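Local coordinates for regulatory protein SWI6 (Saccharomyces cerevisiae, PDB 1SW6) that is the subunit shared by the yeast MBF and SBF complexes that drive cell-cycle-dependent transcription, here represented by its ankyrin-repeat domain, at residues Leu146-Val151 and Leu187-Pro192; Ala171-Asn176 and Ile209-Met214; Cys286-Ala291 and Ile311-Gly316; Asp308-Ile311 and Leu317-Val320. All coordinates share one frame; numbering follows the deposited sequence.

Contact 1: Leu146-Val151 and Leu187-Pro192; sequences LVKHLV and LDYLYP
The ring of Tyr189 carries the methylene chain of Lys148 on one face. Lys148 CG sits 3.3 Å from the ring centroid, only 5° off the normal, a CH-pi contact pointed straight at the middle of the ring. The other methylenes run across the same surface: CB lies near the CE2 side, 3.8 Å from Tyr189 CE2, CD is 3.8 Å from Tyr189 CE1, and CE reaches the phenol end, 3.5 Å from Tyr189 OH. A bend at the third torsion of Lys148 (chi3 62°) turns the chain along the ring, and its ammonium has a long, weak ion pair with Glu145 on its own helix.

Helix 144-152 lies in the first ankyrin repeat and helix 183-190 in the second, so the contact joins neighbouring repeats of the stack. Beside the lysine-tyrosine pair the contact turns aliphatic and buried. Leu190 CD2 reaches between two valines one turn apart, lying 4.1 Å from Val147 CG1 and 4.5 Å from Val151 CG2. Val147 presents CG1 because that methyl stands opposite the backbone N (chi1 164°), and its side chain crosses that of Leu190 at about a right angle. Thr139 of helix 134-140 touches both Val147 and Leu190. Around Tyr189, Ile28 and Phe30 from near the start of the modelled chain pack on the side chain, while Arg157 NH1 donates to Tyr189 O.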
loop_
_atom_site.group_PDB
_atom_site.type_symbol
_atom_site.label_atom_id
_atom_site.label_comp_id
_atom_site.label_asym_id
_atom_site.label_seq_id
_atom_site.Cartn_x
_atom_site.Cartn_y
_atom_site.Cartn_z
ATOM N N LEU A 146 -11.097 14.485 5.521
ATOM C CA LEU A 146 -11.725 13.933 4.336
ATOM C C LEU A 146 -12.654 12.758 4.683
ATOM O O LEU A 146 -13.699 12.581 4.050
ATOM C CB LEU A 146 -10.657 13.541 3.324
ATOM C CG LEU A 146 -10.528 14.560 2.189
ATOM C CD1 LEU A 146 -10.690 15.988 2.713
ATOM C CD2 LEU A 146 -9.182 14.374 1.511
ATOM N N VAL A 147 -12.295 11.966 5.691
ATOM C CA VAL A 147 -13.151 10.849 6.089
ATOM C C VAL A 147 -14.525 11.360 6.531
ATOM O O VAL A 147 -15.558 10.804 6.154
ATOM C CB VAL A 147 -12.535 10.027 7.245
ATOM C CG1 VAL A 147 -13.607 9.128 7.883
ATOM C CG2 VAL A 147 -11.406 9.149 6.709
ATOM N N LYS A 148 -14.535 12.426 7.325
ATOM C CA LYS A 148 -15.784 12.995 7.806
ATOM C C LYS A 148 -16.646 13.516 6.654
ATOM O O LYS A 148 -17.859 13.297 6.623
ATOM C CB LYS A 148 -15.473 14.097 8.809
ATOM C CG LYS A 148 -14.912 13.539 10.098
ATOM C CD LYS A 148 -13.984 14.512 10.811
ATOM C CE LYS A 148 -14.676 15.789 11.224
ATOM N NZ LYS A 148 -13.772 16.599 12.103
ATOM N N HIS A 149 -16.014 14.190 5.701
ATOM C CA HIS A 149 -16.722 14.704 4.539
ATOM C C HIS A 149 -17.301 13.564 3.704
ATOM O O HIS A 149 -18.431 13.650 3.235
ATOM C CB HIS A 149 -15.776 15.538 3.678
ATOM C CG HIS A 149 -15.627 16.950 4.144
ATOM N ND1 HIS A 149 -14.399 17.556 4.305
ATOM C CD2 HIS A 149 -16.554 17.887 4.451
ATOM C CE1 HIS A 149 -14.577 18.809 4.689
ATOM N NE2 HIS A 149 -15.875 19.034 4.785
ATOM N N LEU A 150 -16.535 12.493 3.513
ATOM C CA LEU A 150 -17.032 11.367 2.722
ATOM C C LEU A 150 -18.185 10.657 3.415
ATOM O O LEU A 150 -19.124 10.196 2.758
ATOM C CB LEU A 150 -15.920 10.355 2.426
ATOM C CG LEU A 150 -14.802 10.779 1.465
ATOM C CD1 LEU A 150 -13.969 9.564 1.118
ATOM C CD2 LEU A 150 -15.383 11.373 0.205
ATOM N N VAL A 151 -18.115 10.552 4.739
ATOM C CA VAL A 151 -19.187 9.901 5.474
ATOM C C VAL A 151 -20.444 10.753 5.313
ATOM O O VAL A 151 -21.482 10.267 4.887
ATOM C CB VAL A 151 -18.840 9.762 6.972
ATOM C CG1 VAL A 151 -20.064 9.311 7.750
ATOM C CG2 VAL A 151 -17.698 8.765 7.139
ATOM N N LEU A 187 -12.954 7.454 15.805
ATOM C CA LEU A 187 -13.968 6.540 16.296
ATOM C C LEU A 187 -15.359 7.181 16.315
ATOM O O LEU A 187 -16.356 6.485 16.160
ATOM C CB LEU A 187 -13.580 6.026 17.691
ATOM C CG LEU A 187 -12.341 5.113 17.681
ATOM C CD1 LEU A 187 -11.953 4.710 19.096
ATOM C CD2 LEU A 187 -12.639 3.872 16.836
ATOM N N ASP A 188 -15.440 8.498 16.497
ATOM C CA ASP A 188 -16.759 9.144 16.507
ATOM C C ASP A 188 -17.475 8.957 15.177
ATOM O O ASP A 188 -18.712 8.904 15.132
ATOM C CB ASP A 188 -16.660 10.645 16.818
ATOM C CG ASP A 188 -16.326 10.923 18.276
ATOM O OD1 ASP A 188 -16.359 9.973 19.105
ATOM O OD2 ASP A 188 -16.036 12.097 18.590
ATOM N N TYR A 189 -16.701 8.849 14.099
ATOM C CA TYR A 189 -17.267 8.652 12.765
ATOM C C TYR A 189 -17.217 7.210 12.247
ATOM O O TYR A 189 -17.988 6.860 11.350
ATOM C CB TYR A 189 -16.576 9.560 11.743
ATOM C CG TYR A 189 -16.894 11.019 11.923
ATOM C CD1 TYR A 189 -16.314 11.755 12.956
ATOM C CD2 TYR A 189 -17.810 11.660 11.085
ATOM C CE1 TYR A 189 -16.638 13.095 13.158
ATOM C CE2 TYR A 189 -18.144 12.999 11.275
ATOM C CZ TYR A 189 -17.554 13.710 12.316
ATOM O OH TYR A 189 -17.885 15.034 12.514
ATOM N N LEU A 190 -16.338 6.372 12.800
ATOM C CA LEU A 190 -16.244 4.990 12.304
ATOM C C LEU A 190 -16.605 3.874 13.284
ATOM O O LEU A 190 -16.382 2.708 12.979
ATOM C CB LEU A 190 -14.838 4.709 11.732
ATOM C CG LEU A 190 -14.269 5.600 10.610
ATOM C CD1 LEU A 190 -13.038 4.926 9.995
ATOM C CD2 LEU A 190 -15.315 5.823 9.516
ATOM N N TYR A 191 -17.179 4.219 14.439
ATOM C CA TYR A 191 -17.565 3.211 15.431
ATOM C C TYR A 191 -18.455 2.097 14.870
ATOM O O TYR A 191 -18.418 0.969 15.367
ATOM C CB TYR A 191 -18.259 3.873 16.638
ATOM C CG TYR A 191 -19.614 4.477 16.331
ATOM C CD1 TYR A 191 -20.750 3.676 16.218
ATOM C CD2 TYR A 191 -19.745 5.839 16.106
ATOM C CE1 TYR A 191 -21.991 4.226 15.876
ATOM C CE2 TYR A 191 -20.969 6.400 15.767
ATOM C CZ TYR A 191 -22.090 5.590 15.652
ATOM O OH TYR A 191 -23.302 6.159 15.306
ATOM N N PRO A 192 -19.274 2.389 13.836
ATOM C CA PRO A 192 -20.101 1.289 13.330
ATOM C C PRO A 192 -19.257 0.101 12.869
ATOM O O PRO A 192 -19.719 -1.031 12.902
ATOM C CB PRO A 192 -20.869 1.933 12.176
ATOM C CG PRO A 192 -21.016 3.370 12.631
ATOM C CD PRO A 192 -19.650 3.667 13.195
#

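Contact 2: Ala171-Asn176 and Ile209-Met214; sequences AVKSVN and IITSGM
Thr211 meets helix 167-173 with its hydroxyl, OG1 lying 2.8 Å from Val172 O. The two segments sit on the first helices of the second and third ankyrin repeats, helices 167-173 and 204-212, and the contact joins these neighbouring repeats. Val172 O also has the rest of the threonine side chain close by: Thr211 CB is 3.4 Å away and CG2 3.5 Å away, so the oxygen also touches the carbon part of the side chain. OG1 has a further neighbour across the gap, Lys173 CA at 3.4 Å.

What brings the hydroxyl here is the first torsion of Thr211 (chi1 -70°), which sets OG1 opposite the carbonyl carbon. There it also comes within bonding distance of His207 O, one turn back in its own helix, and its single proton has these two carbonyls to choose from. The side chain of Val172 packs on His207 and Ile208 of the facing helix, while Lys173 keeps its methylenes near the threonine but sends its ammonium away to a salt bridge with Glu165.

A second copy of the protein comes up to this region: Cys217 of that subunit packs on Val175, Thr211 and Met214, and the backbone of Lys173 hydrogen-bonds to that second subunit. Within its own segment, Met214 N donates to Thr211 O at 2.8 Å.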
loop_
_atom_site.group_PDB
_atom_site.type_symbol
_atom_site.label_atom_id
_atom_site.label_comp_id
_atom_site.label_asym_id
_atom_site.label_seq_id
_atom_site.Cartn_x
_atom_site.Cartn_y
_atom_site.Cartn_z
ATOM N N ALA A 171 -7.170 1.698 9.767
ATOM C CA ALA A 171 -6.661 2.611 10.779
ATOM C C ALA A 171 -5.741 1.879 11.738
ATOM O O ALA A 171 -4.737 2.438 12.194
ATOM C CB ALA A 171 -7.818 3.237 11.562
ATOM N N VAL A 172 -6.062 0.632 12.065
ATOM C CA VAL A 172 -5.204 -0.070 13.014
ATOM C C VAL A 172 -4.096 -0.914 12.398
ATOM O O VAL A 172 -3.299 -1.507 13.122
ATOM C CB VAL A 172 -6.028 -0.930 14.002
ATOM C CG1 VAL A 172 -6.958 -0.012 14.810
ATOM C CG2 VAL A 172 -6.826 -1.989 13.256
ATOM N N LYS A 173 -4.025 -0.951 11.071
ATOM C CA LYS A 173 -2.967 -1.706 10.408
ATOM C C LYS A 173 -1.823 -0.798 9.948
ATOM O O LYS A 173 -0.840 -1.280 9.374
ATOM C CB LYS A 173 -3.523 -2.503 9.225
ATOM C CG LYS A 173 -4.400 -3.662 9.658
ATOM C CD LYS A 173 -4.909 -4.465 8.475
ATOM C CE LYS A 173 -3.777 -5.212 7.779
ATOM N NZ LYS A 173 -4.337 -6.193 6.816
ATOM N N SER A 174 -1.953 0.509 10.194
ATOM C CA SER A 174 -0.905 1.479 9.847
ATOM C C SER A 174 -0.670 2.380 11.069
ATOM O O SER A 174 -1.548 2.502 11.937
ATOM C CB SER A 174 -1.317 2.325 8.637
ATOM O OG SER A 174 -2.328 3.250 8.975
ATOM N N VAL A 175 0.510 2.995 11.154
ATOM C CA VAL A 175 0.822 3.845 12.301
ATOM C C VAL A 175 0.340 5.261 12.109
ATOM O O VAL A 175 0.445 6.085 13.016
ATOM C CB VAL A 175 2.337 3.924 12.587
ATOM C CG1 VAL A 175 2.920 2.533 12.714
ATOM C CG2 VAL A 175 3.030 4.735 11.502
ATOM N N ASN A 176 -0.190 5.536 10.928
ATOM C CA ASN A 176 -0.662 6.868 10.580
ATOM C C ASN A 176 -1.605 7.558 11.562
ATOM O O ASN A 176 -1.446 8.746 11.839
ATOM C CB ASN A 176 -1.301 6.823 9.194
ATOM C CG ASN A 176 -0.299 6.474 8.114
ATOM O OD1 ASN A 176 0.402 5.461 8.217
ATOM N ND2 ASN A 176 -0.220 7.306 7.073
ATOM N N ILE A 209 -3.788 -6.333 17.545
ATOM C CA ILE A 209 -2.769 -7.241 18.023
ATOM C C ILE A 209 -1.864 -7.724 16.893
ATOM O O ILE A 209 -0.653 -7.760 17.059
ATOM C CB ILE A 209 -3.416 -8.435 18.744
ATOM C CG1 ILE A 209 -3.566 -8.105 20.235
ATOM C CG2 ILE A 209 -2.583 -9.689 18.555
ATOM C CD1 ILE A 209 -4.417 -6.893 20.529
ATOM N N ILE A 210 -2.436 -8.093 15.746
ATOM C CA ILE A 210 -1.600 -8.546 14.633
ATOM C C ILE A 210 -0.574 -7.464 14.309
ATOM O O ILE A 210 0.588 -7.749 14.016
ATOM C CB ILE A 210 -2.416 -8.814 13.345
ATOM C CG1 ILE A 210 -3.319 -10.032 13.522
ATOM C CG2 ILE A 210 -1.470 -9.033 12.174
ATOM C CD1 ILE A 210 -2.587 -11.305 13.790
ATOM N N THR A 211 -1.014 -6.213 14.374
ATOM C CA THR A 211 -0.142 -5.084 14.082
ATOM C C THR A 211 0.941 -4.915 15.132
ATOM O O THR A 211 2.091 -4.604 14.809
ATOM C CB THR A 211 -0.943 -3.770 13.986
ATOM O OG1 THR A 211 -1.752 -3.791 12.808
ATOM C CG2 THR A 211 -0.020 -2.584 13.922
ATOM N N SER A 212 0.573 -5.109 16.391
ATOM C CA SER A 212 1.527 -4.964 17.485
ATOM C C SER A 212 2.781 -5.821 17.263
ATOM O O SER A 212 3.835 -5.547 17.834
ATOM C CB SER A 212 0.880 -5.369 18.810
ATOM O OG SER A 212 0.716 -6.776 18.869
ATOM N N GLY A 213 2.657 -6.854 16.439
ATOM C CA GLY A 213 3.786 -7.730 16.178
ATOM C C GLY A 213 4.753 -7.228 15.116
ATOM O O GLY A 213 5.903 -7.672 15.063
ATOM N N MET A 214 4.285 -6.310 14.274
ATOM C CA MET A 214 5.097 -5.741 13.197
ATOM C C MET A 214 6.111 -4.751 13.745
ATOM O O MET A 214 5.790 -3.917 14.588
ATOM C CB MET A 214 4.206 -5.028 12.173
ATOM C CG MET A 214 3.166 -5.922 11.525
ATOM S SD MET A 214 3.883 -7.448 10.872
ATOM C CE MET A 214 2.365 -8.437 10.573
#

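Contact 3: Cys286-Ala291 and Ile311-Gly316; sequences CLNIAA and IANKSG
Helix 286-293 passes the irregular loop 311-316 at Asn288 and Ala312, whose CA atoms are 7.9 Å apart, too far for direct backbone pairing. Asn288 spans the gap with its amide. Its ND2 gives a proton to a water at 2.8 Å, and the water in turn donates to Ile311 O at 3.1 Å; the second grip on ND2 is the carbonyl of Leu317, just past the loop. Asn313 crosses it at about a right angle without bonding: the two ND2 atoms of Asn288 and Asn313 are 3.8 Å apart, with amide planes 31° from each other.

Asn313 uses its amide in other directions. ND2 donates to Asp284, while OD1 accepts from Ser315 N at 2.9 Å in an Asx turn, the donor standing 52° out of the carbonyl plane. With CG tucked between the backbone N and carbonyl carbon (chi1 58°), the amide can close this small ring, and Gly316, at positive phi, continues the turn. Thr285 OG1 takes the N-H of Asn288; by its sequence, Thr-Cys-Leu-Asn, this start of the helix corresponds to the TPLH motif of canonical ankyrin repeats, with asparagine at the histidine position.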
loop_
_atom_site.group_PDB
_atom_site.type_symbol
_atom_site.label_atom_id
_atom_site.label_comp_id
_atom_site.label_asym_id
_atom_site.label_seq_id
_atom_site.Cartn_x
_atom_site.Cartn_y
_atom_site.Cartn_z
ATOM N N CYS A 286 -7.680 -12.621 20.327
ATOM C CA CYS A 286 -6.564 -11.728 20.072
ATOM C C CYS A 286 -5.470 -12.018 21.102
ATOM O O CYS A 286 -4.277 -11.911 20.814
ATOM C CB CYS A 286 -7.013 -10.255 20.100
ATOM S SG CYS A 286 -7.710 -9.599 21.640
ATOM N N LEU A 287 -5.874 -12.433 22.292
ATOM C CA LEU A 287 -4.903 -12.756 23.333
ATOM C C LEU A 287 -4.009 -13.932 22.932
ATOM O O LEU A 287 -2.809 -13.927 23.214
ATOM C CB LEU A 287 -5.616 -13.097 24.645
ATOM C CG LEU A 287 -4.702 -13.535 25.786
ATOM C CD1 LEU A 287 -3.716 -12.409 26.123
ATOM C CD2 LEU A 287 -5.547 -13.918 26.999
ATOM N N ASN A 288 -4.602 -14.941 22.291
ATOM C CA ASN A 288 -3.858 -16.130 21.870
ATOM C C ASN A 288 -2.867 -15.788 20.753
ATOM O O ASN A 288 -1.777 -16.349 20.692
ATOM C CB ASN A 288 -4.819 -17.236 21.412
ATOM C CG ASN A 288 -4.270 -18.639 21.697
ATOM O OD1 ASN A 288 -3.121 -18.788 22.103
ATOM N ND2 ASN A 288 -5.092 -19.668 21.479
ATOM N N ILE A 289 -3.254 -14.872 19.865
ATOM C CA ILE A 289 -2.382 -14.421 18.782
ATOM C C ILE A 289 -1.242 -13.634 19.423
ATOM O O ILE A 289 -0.080 -13.739 19.019
ATOM C CB ILE A 289 -3.141 -13.485 17.809
ATOM C CG1 ILE A 289 -4.100 -14.305 16.935
ATOM C CG2 ILE A 289 -2.149 -12.670 16.971
ATOM C CD1 ILE A 289 -5.038 -13.465 16.094
ATOM N N ALA A 290 -1.583 -12.849 20.436
ATOM C CA ALA A 290 -0.605 -12.034 21.135
ATOM C C ALA A 290 0.399 -12.871 21.932
ATOM O O ALA A 290 1.577 -12.532 21.997
ATOM C CB ALA A 290 -1.323 -11.045 22.072
ATOM N N ALA A 291 -0.069 -13.949 22.554
ATOM C CA ALA A 291 0.814 -14.803 23.346
ATOM C C ALA A 291 1.879 -15.424 22.451
ATOM O O ALA A 291 3.021 -15.609 22.867
ATOM C CB ALA A 291 0.004 -15.901 24.046
ATOM N N ILE A 311 -9.122 -19.787 26.823
ATOM C CA ILE A 311 -9.837 -20.090 25.593
ATOM C C ILE A 311 -8.836 -20.644 24.571
ATOM O O ILE A 311 -7.877 -19.975 24.191
ATOM C CB ILE A 311 -10.534 -18.826 25.040
ATOM C CG1 ILE A 311 -11.562 -18.326 26.065
ATOM C CG2 ILE A 311 -11.206 -19.131 23.723
ATOM C CD1 ILE A 311 -12.316 -17.099 25.646
ATOM N N ALA A 312 -9.068 -21.881 24.137
ATOM C CA ALA A 312 -8.187 -22.555 23.190
ATOM C C ALA A 312 -8.597 -22.379 21.732
ATOM O O ALA A 312 -9.751 -22.081 21.425
ATOM C CB ALA A 312 -8.123 -24.038 23.530
ATOM N N ASN A 313 -7.645 -22.563 20.828
ATOM C CA ASN A 313 -7.941 -22.445 19.406
ATOM C C ASN A 313 -8.171 -23.833 18.822
ATOM O O ASN A 313 -8.291 -24.807 19.560
ATOM C CB ASN A 313 -6.798 -21.743 18.665
ATOM C CG ASN A 313 -5.468 -22.450 18.819
ATOM O OD1 ASN A 313 -5.399 -23.594 19.277
ATOM N ND2 ASN A 313 -4.398 -21.773 18.424
ATOM N N LYS A 314 -8.230 -23.922 17.498
ATOM C CA LYS A 314 -8.450 -25.205 16.834
ATOM C C LYS A 314 -7.203 -26.100 16.861
ATOM O O LYS A 314 -7.033 -26.970 16.012
ATOM C CB LYS A 314 -8.917 -24.973 15.387
ATOM C CG LYS A 314 -10.347 -24.436 15.283
ATOM C CD LYS A 314 -10.763 -24.134 13.849
ATOM C CE LYS A 314 -12.214 -23.661 13.813
ATOM N NZ LYS A 314 -12.680 -23.242 12.452
ATOM N N SER A 315 -6.338 -25.882 17.845
ATOM C CA SER A 315 -5.113 -26.667 17.995
ATOM C C SER A 315 -4.960 -27.003 19.464
ATOM O O SER A 315 -3.877 -27.386 19.911
ATOM C CB SER A 315 -3.877 -25.870 17.554
ATOM O OG SER A 315 -3.930 -25.524 16.184
ATOM N N GLY A 316 -6.040 -26.840 20.219
ATOM C CA GLY A 316 -5.982 -27.126 21.640
ATOM C C GLY A 316 -5.058 -26.180 22.389
ATOM O O GLY A 316 -4.913 -26.285 23.610
HETATM O O HOH W 1 -7.815 -18.922 21.231
#

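Contact 4: Asp308-Ile311 and Leu317-Val320; sequences DPFI and LRPV
Pro309 O is gripped by Val320 N across the two ends of the loop that joins the fourth ankyrin repeat to the fifth. The bond is 3.2 Å long, lies in the carbonyl plane and has an N-H...O angle of 147°. This is the tight part of the contact. Pro319 CD presses on the same oxygen at 3.2 Å, and Val320 CG1 fits against Pro309 CB at 3.7 Å. Leu287 of helix 286-293 touches both prolines.

Outward the packing thins. Phe310, exposed, has Pro309 CG over one ring face, and its CE2 meets Val320 CG1 at 3.7 Å, so that one methyl serves both the proline and the ring. Arg318 lays its aliphatic part against Phe310 O, with CD 3.4 Å away, and then turns at chi3 (-56°) to bring NH1 loosely to the edge of the phenyl ring. Val320 CG2 sits over the centre of one guanidinium face, and NH2 makes a salt bridge with Asp321. The Pro309 side is shaped by a type I beta turn from Asp308 to Ile311, combined with an Asx turn in which Asp308 OD1 receives Phe310 N at 2.7 Å.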
loop_
_atom_site.group_PDB
_atom_site.type_symbol
_atom_site.label_atom_id
_atom_site.label_comp_id
_atom_site.label_asym_id
_atom_site.label_seq_id
_atom_site.Cartn_x
_atom_site.Cartn_y
_atom_site.Cartn_z
ATOM N N ASP A 308 -9.519 -13.663 28.583
ATOM C CA ASP A 308 -9.484 -15.022 29.117
ATOM C C ASP A 308 -8.313 -15.838 28.540
ATOM O O ASP A 308 -8.318 -16.177 27.367
ATOM C CB ASP A 308 -10.800 -15.718 28.788
ATOM C CG ASP A 308 -10.945 -17.041 29.500
ATOM O OD1 ASP A 308 -9.970 -17.818 29.528
ATOM O OD2 ASP A 308 -12.041 -17.308 30.025
ATOM N N PRO A 309 -7.307 -16.173 29.369
ATOM C CA PRO A 309 -6.155 -16.944 28.887
ATOM C C PRO A 309 -6.374 -18.449 28.738
ATOM O O PRO A 309 -5.431 -19.176 28.408
ATOM C CB PRO A 309 -5.078 -16.623 29.917
ATOM C CG PRO A 309 -5.862 -16.552 31.173
ATOM C CD PRO A 309 -7.113 -15.772 30.775
ATOM N N PHE A 310 -7.602 -18.916 28.966
ATOM C CA PHE A 310 -7.891 -20.346 28.853
ATOM C C PHE A 310 -8.650 -20.761 27.593
ATOM O O PHE A 310 -8.800 -21.955 27.316
ATOM C CB PHE A 310 -8.642 -20.834 30.098
ATOM C CG PHE A 310 -7.922 -20.539 31.384
ATOM C CD1 PHE A 310 -8.327 -19.485 32.198
ATOM C CD2 PHE A 310 -6.803 -21.279 31.752
ATOM C CE1 PHE A 310 -7.624 -19.167 33.360
ATOM C CE2 PHE A 310 -6.091 -20.972 32.912
ATOM C CZ PHE A 310 -6.500 -19.915 33.716
ATOM N N ILE A 311 -9.122 -19.787 26.823
ATOM C CA ILE A 311 -9.837 -20.090 25.593
ATOM C C ILE A 311 -8.836 -20.644 24.571
ATOM O O ILE A 311 -7.877 -19.975 24.191
ATOM C CB ILE A 311 -10.534 -18.826 25.040
ATOM C CG1 ILE A 311 -11.562 -18.326 26.065
ATOM C CG2 ILE A 311 -11.206 -19.131 23.723
ATOM C CD1 ILE A 311 -12.316 -17.099 25.646
ATOM N N LEU A 317 -4.436 -25.257 21.660
ATOM C CA LEU A 317 -3.521 -24.284 22.256
ATOM C C LEU A 317 -4.251 -23.108 22.918
ATOM O O LEU A 317 -5.198 -22.545 22.367
ATOM C CB LEU A 317 -2.554 -23.756 21.190
ATOM C CG LEU A 317 -1.704 -24.821 20.489
ATOM C CD1 LEU A 317 -0.872 -24.183 19.382
ATOM C CD2 LEU A 317 -0.805 -25.509 21.512
ATOM N N ARG A 318 -3.788 -22.745 24.106
ATOM C CA ARG A 318 -4.361 -21.650 24.877
ATOM C C ARG A 318 -3.237 -20.688 25.240
ATOM O O ARG A 318 -2.077 -21.086 25.311
ATOM C CB ARG A 318 -4.993 -22.192 26.160
ATOM C CG ARG A 318 -5.994 -23.320 25.942
ATOM C CD ARG A 318 -6.208 -24.089 27.234
ATOM N NE ARG A 318 -4.931 -24.589 27.731
ATOM C CZ ARG A 318 -4.706 -24.980 28.980
ATOM N NH1 ARG A 318 -5.677 -24.937 29.880
ATOM N NH2 ARG A 318 -3.494 -25.390 29.329
ATOM N N PRO A 319 -3.565 -19.408 25.476
ATOM C CA PRO A 319 -2.555 -18.412 25.838
ATOM C C PRO A 319 -1.687 -18.843 27.012
ATOM O O PRO A 319 -0.500 -18.529 27.048
ATOM C CB PRO A 319 -3.394 -17.181 26.165
ATOM C CG PRO A 319 -4.511 -17.293 25.180
ATOM C CD PRO A 319 -4.879 -18.766 25.290
ATOM N N VAL A 320 -2.273 -19.551 27.980
ATOM C CA VAL A 320 -1.492 -19.997 29.134
ATOM C C VAL A 320 -0.371 -20.938 28.709
ATOM O O VAL A 320 0.624 -21.082 29.419
ATOM C CB VAL A 320 -2.364 -20.699 30.218
ATOM C CG1 VAL A 320 -3.263 -19.667 30.897
ATOM C CG2 VAL A 320 -3.199 -21.820 29.600
#

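Overall arrangement
The four contacts follow the ankyrin stack from the first repeat to the fifth. Contact 1 joins helix 144-152 of repeat one to helix 183-190 of repeat two, and contact 2 helix 167-173 of repeat two to helix 204-212 of repeat three; their centres are 19 Å apart, and their segments alternate along the chain. Contact 3 opens later, its centre 19 Å from that of contact 2, and the two meet where Ile209 and Ile210 pack on Ile289. Contacts 3 and 4 share Ile311, have centres 6 Å apart and lie across the chain's centre from contact 1, their centres about 32 and 35 Å from its own. Together they link consecutive repeats.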